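Local coordinates for CigR Protein (Salmonella enterica subsp. enterica serovar Typhimurium, PDB 4EW5) that is a putative inner membrane protein of unestablished function, represented here by its C-terminal domain, at residues A20-L29 with P59-P67. Numbering follows the deposited sequence.
Sequences ARQLAVNLGL and PASMLGQLP. With EDO (1,2-ethanediol), chain C.
L23 and M62 bring the two backbones closest, their CA atoms 6.5 Å apart, where the end of helix 11-26 meets the short helix 60-63. M62, modelled as selenomethionine, is the centrepiece. Its CG stands anti to the backbone N (chi1 180°) and the chain beyond runs extended, which carries the methyl group across to the longer helix. There M62 CE lies 3.9 Å from L23 CB and 3.7 Å from the carbonyl O of A20, an oxygen already bonded within the helix by A24 N. Three leucines frame this probe. L23 lays its two methyls against the root of Q65, with CD2 3.6 Å from Q65 CB, and also touches L66 through CD1. L27 crosses M62 at an angle, its CD1 3.8 Å from M62 CB, while both its methyls border S61 OG. Beyond the Schellman motif at G28, the CD1 methyl of L29 abuts the CG corner of the P59 ring; the 3.5 Å between L29 CD1 and P59 CG is a tight fit, and the same methyl lies 3.9 Å from M62 SE. L81 of strand 80-85 packs against A20, M62 and L66, so the contact borders the sheet. With no hydrogen bond between the segments, this apolar docking of a helix end and its following turn probably coheres through close packing, buried at M62 and more open at L27, S61 and Q65.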
loop_
_atom_site.group_PDB
_atom_site.type_symbol
_atom_site.label_atom_id
_atom_site.label_comp_id
_atom_site.label_asym_id
_atom_site.label_seq_id
_atom_site.Cartn_x
_atom_site.Cartn_y
_atom_site.Cartn_z
ATOM N N ALA A 20 -6.430 3.627 2.676
ATOM C CA ALA A 20 -7.029 4.924 2.304
ATOM C C ALA A 20 -8.527 4.852 2.497
ATOM O O ALA A 20 -9.142 5.827 2.994
ATOM C CB ALA A 20 -6.614 5.362 0.848
ATOM N N ARG A 21 -9.148 3.714 2.150
ATOM C CA ARG A 21 -10.572 3.552 2.315
ATOM C C ARG A 21 -10.931 3.415 3.792
ATOM O O ARG A 21 -11.933 3.903 4.223
ATOM C CB ARG A 21 -11.102 2.372 1.507
ATOM C CG ARG A 21 -12.583 2.121 1.669
ATOM C CD ARG A 21 -13.336 3.225 0.894
ATOM N NE ARG A 21 -14.747 2.935 0.756
ATOM C CZ ARG A 21 -15.684 3.814 0.380
ATOM N NH1 ARG A 21 -15.394 5.072 0.134
ATOM N NH2 ARG A 21 -16.938 3.386 0.269
ATOM N N GLN A 22 -10.116 2.719 4.567
ATOM C CA GLN A 22 -10.314 2.710 6.035
ATOM C C GLN A 22 -10.254 4.066 6.649
ATOM O O GLN A 22 -11.065 4.391 7.522
ATOM C CB GLN A 22 -9.261 1.844 6.704
ATOM C CG GLN A 22 -9.408 0.413 6.387
ATOM C CD GLN A 22 -8.186 -0.404 6.811
ATOM O OE1 GLN A 22 -7.099 0.118 7.024
ATOM N NE2 GLN A 22 -8.379 -1.697 6.854
ATOM N N LEU A 23 -9.283 4.906 6.229
ATOM C CA LEU A 23 -9.190 6.257 6.721
ATOM C C LEU A 23 -10.429 7.051 6.312
ATOM O O LEU A 23 -11.084 7.740 7.133
ATOM C CB LEU A 23 -7.918 6.906 6.152
ATOM C CG LEU A 23 -6.599 6.474 6.779
ATOM C CD1 LEU A 23 -5.392 6.791 5.885
ATOM C CD2 LEU A 23 -6.459 7.139 8.163
ATOM N N ALA A 24 -10.718 7.097 5.004
ATOM C CA ALA A 24 -11.915 7.875 4.578
ATOM C C ALA A 24 -13.188 7.512 5.336
ATOM O O ALA A 24 -13.879 8.412 5.862
ATOM C CB ALA A 24 -12.133 7.717 3.024
ATOM N N VAL A 25 -13.514 6.209 5.419
ATOM C CA VAL A 25 -14.761 5.778 5.982
ATOM C C VAL A 25 -14.805 6.109 7.481
ATOM O O VAL A 25 -15.769 6.643 7.969
ATOM C CB VAL A 25 -15.026 4.263 5.779
ATOM C CG1 VAL A 25 -16.200 3.764 6.670
ATOM C CG2 VAL A 25 -15.215 3.956 4.273
ATOM N N ASN A 26 -13.745 5.775 8.197
ATOM C CA ASN A 26 -13.710 6.027 9.661
ATOM C C ASN A 26 -13.594 7.459 10.087
ATOM O O ASN A 26 -13.998 7.800 11.217
ATOM C CB ASN A 26 -12.730 5.094 10.337
ATOM C CG ASN A 26 -13.158 3.620 10.179
ATOM O OD1 ASN A 26 -12.432 2.784 9.554
ATOM N ND2 ASN A 26 -14.392 3.302 10.664
ATOM N N LEU A 27 -13.214 8.338 9.152
ATOM C CA LEU A 27 -13.244 9.790 9.351
ATOM C C LEU A 27 -14.460 10.485 8.742
ATOM O O LEU A 27 -14.582 11.696 8.796
ATOM C CB LEU A 27 -11.936 10.428 8.820
ATOM C CG LEU A 27 -10.674 9.895 9.513
ATOM C CD1 LEU A 27 -9.328 10.212 8.803
ATOM C CD2 LEU A 27 -10.674 10.439 10.958
ATOM N N GLY A 28 -15.395 9.728 8.167
ATOM C CA GLY A 28 -16.607 10.336 7.615
ATOM C C GLY A 28 -16.454 11.034 6.267
ATOM O O GLY A 28 -17.310 11.816 5.861
ATOM N N LEU A 29 -15.418 10.722 5.535
ATOM C CA LEU A 29 -15.132 11.365 4.254
ATOM C C LEU A 29 -15.631 10.471 3.111
ATOM O O LEU A 29 -14.854 9.918 2.344
ATOM C CB LEU A 29 -13.617 11.589 4.185
ATOM C CG LEU A 29 -13.008 12.365 5.384
ATOM C CD1 LEU A 29 -11.486 12.499 5.317
ATOM C CD2 LEU A 29 -13.707 13.697 5.385
ATOM N N PRO A 59 -8.112 16.392 5.317
ATOM C CA PRO A 59 -7.942 16.851 6.707
ATOM C C PRO A 59 -6.659 16.319 7.358
ATOM O O PRO A 59 -6.229 15.216 7.057
ATOM C CB PRO A 59 -9.199 16.296 7.434
ATOM C CG PRO A 59 -9.670 15.203 6.568
ATOM C CD PRO A 59 -9.322 15.573 5.177
ATOM N N ALA A 60 -6.104 17.110 8.301
ATOM C CA ALA A 60 -4.892 16.754 9.040
ATOM C C ALA A 60 -4.980 15.395 9.658
ATOM O O ALA A 60 -3.982 14.651 9.657
ATOM C CB ALA A 60 -4.565 17.807 10.142
ATOM N N SER A 61 -6.143 15.010 10.151
ATOM C CA SER A 61 -6.284 13.683 10.741
ATOM C C SER A 61 -5.894 12.612 9.728
ATOM O O SER A 61 -5.248 11.613 10.093
ATOM C CB SER A 61 -7.737 13.362 11.166
ATOM O OG SER A 61 -8.606 13.605 10.042
HETATM N N MSE A 62 -6.285 12.763 8.475
HETATM C CA MSE A 62 -5.913 11.779 7.471
HETATM C C MSE A 62 -4.491 11.945 6.947
HETATM O O MSE A 62 -3.811 10.943 6.671
HETATM C CB MSE A 62 -6.931 11.787 6.326
HETATM C CG MSE A 62 -6.636 10.830 5.252
HETATM SE SE MSE A 62 -8.349 10.538 4.242
HETATM C CE MSE A 62 -7.696 9.228 3.043
ATOM N N LEU A 63 -4.025 13.165 6.774
ATOM C CA LEU A 63 -2.685 13.412 6.316
ATOM C C LEU A 63 -1.611 12.881 7.254
ATOM O O LEU A 63 -0.544 12.530 6.796
ATOM C CB LEU A 63 -2.441 14.896 6.104
ATOM C CG LEU A 63 -3.041 15.513 4.862
ATOM C CD1 LEU A 63 -2.605 16.977 4.732
ATOM C CD2 LEU A 63 -2.621 14.767 3.609
ATOM N N GLY A 64 -1.915 12.823 8.540
ATOM C CA GLY A 64 -1.071 12.159 9.497
ATOM C C GLY A 64 -0.797 10.690 9.261
ATOM O O GLY A 64 0.185 10.161 9.835
ATOM N N GLN A 65 -1.654 10.019 8.444
ATOM C CA GLN A 65 -1.628 8.585 8.224
ATOM C C GLN A 65 -1.295 8.170 6.816
ATOM O O GLN A 65 -1.424 6.996 6.481
ATOM C CB GLN A 65 -3.024 7.979 8.602
ATOM C CG GLN A 65 -3.551 8.571 9.884
ATOM C CD GLN A 65 -2.821 7.983 11.026
ATOM O OE1 GLN A 65 -2.577 6.767 11.029
ATOM N NE2 GLN A 65 -2.436 8.815 11.998
ATOM N N LEU A 66 -0.970 9.135 5.976
ATOM C CA LEU A 66 -0.490 8.944 4.660
ATOM C C LEU A 66 0.968 9.448 4.571
ATOM O O LEU A 66 1.368 10.318 5.283
ATOM C CB LEU A 66 -1.307 9.808 3.674
ATOM C CG LEU A 66 -2.786 9.448 3.560
ATOM C CD1 LEU A 66 -3.486 10.480 2.716
ATOM C CD2 LEU A 66 -2.924 8.048 2.971
ATOM N N PRO A 67 1.764 8.871 3.683
ATOM C CA PRO A 67 3.157 9.319 3.548
ATOM C C PRO A 67 3.324 10.769 3.166
ATOM O O PRO A 67 2.501 11.363 2.424
ATOM C CB PRO A 67 3.733 8.419 2.417
ATOM C CG PRO A 67 2.862 7.245 2.408
ATOM C CD PRO A 67 1.451 7.772 2.777
HETATM C C1 EDO C . -15.838 -0.101 1.077
HETATM O O1 EDO C . -17.282 0.195 1.285
HETATM C C2 EDO C . -15.394 -0.146 -0.410
HETATM O O2 EDO C . -14.227 -0.970 -0.798
#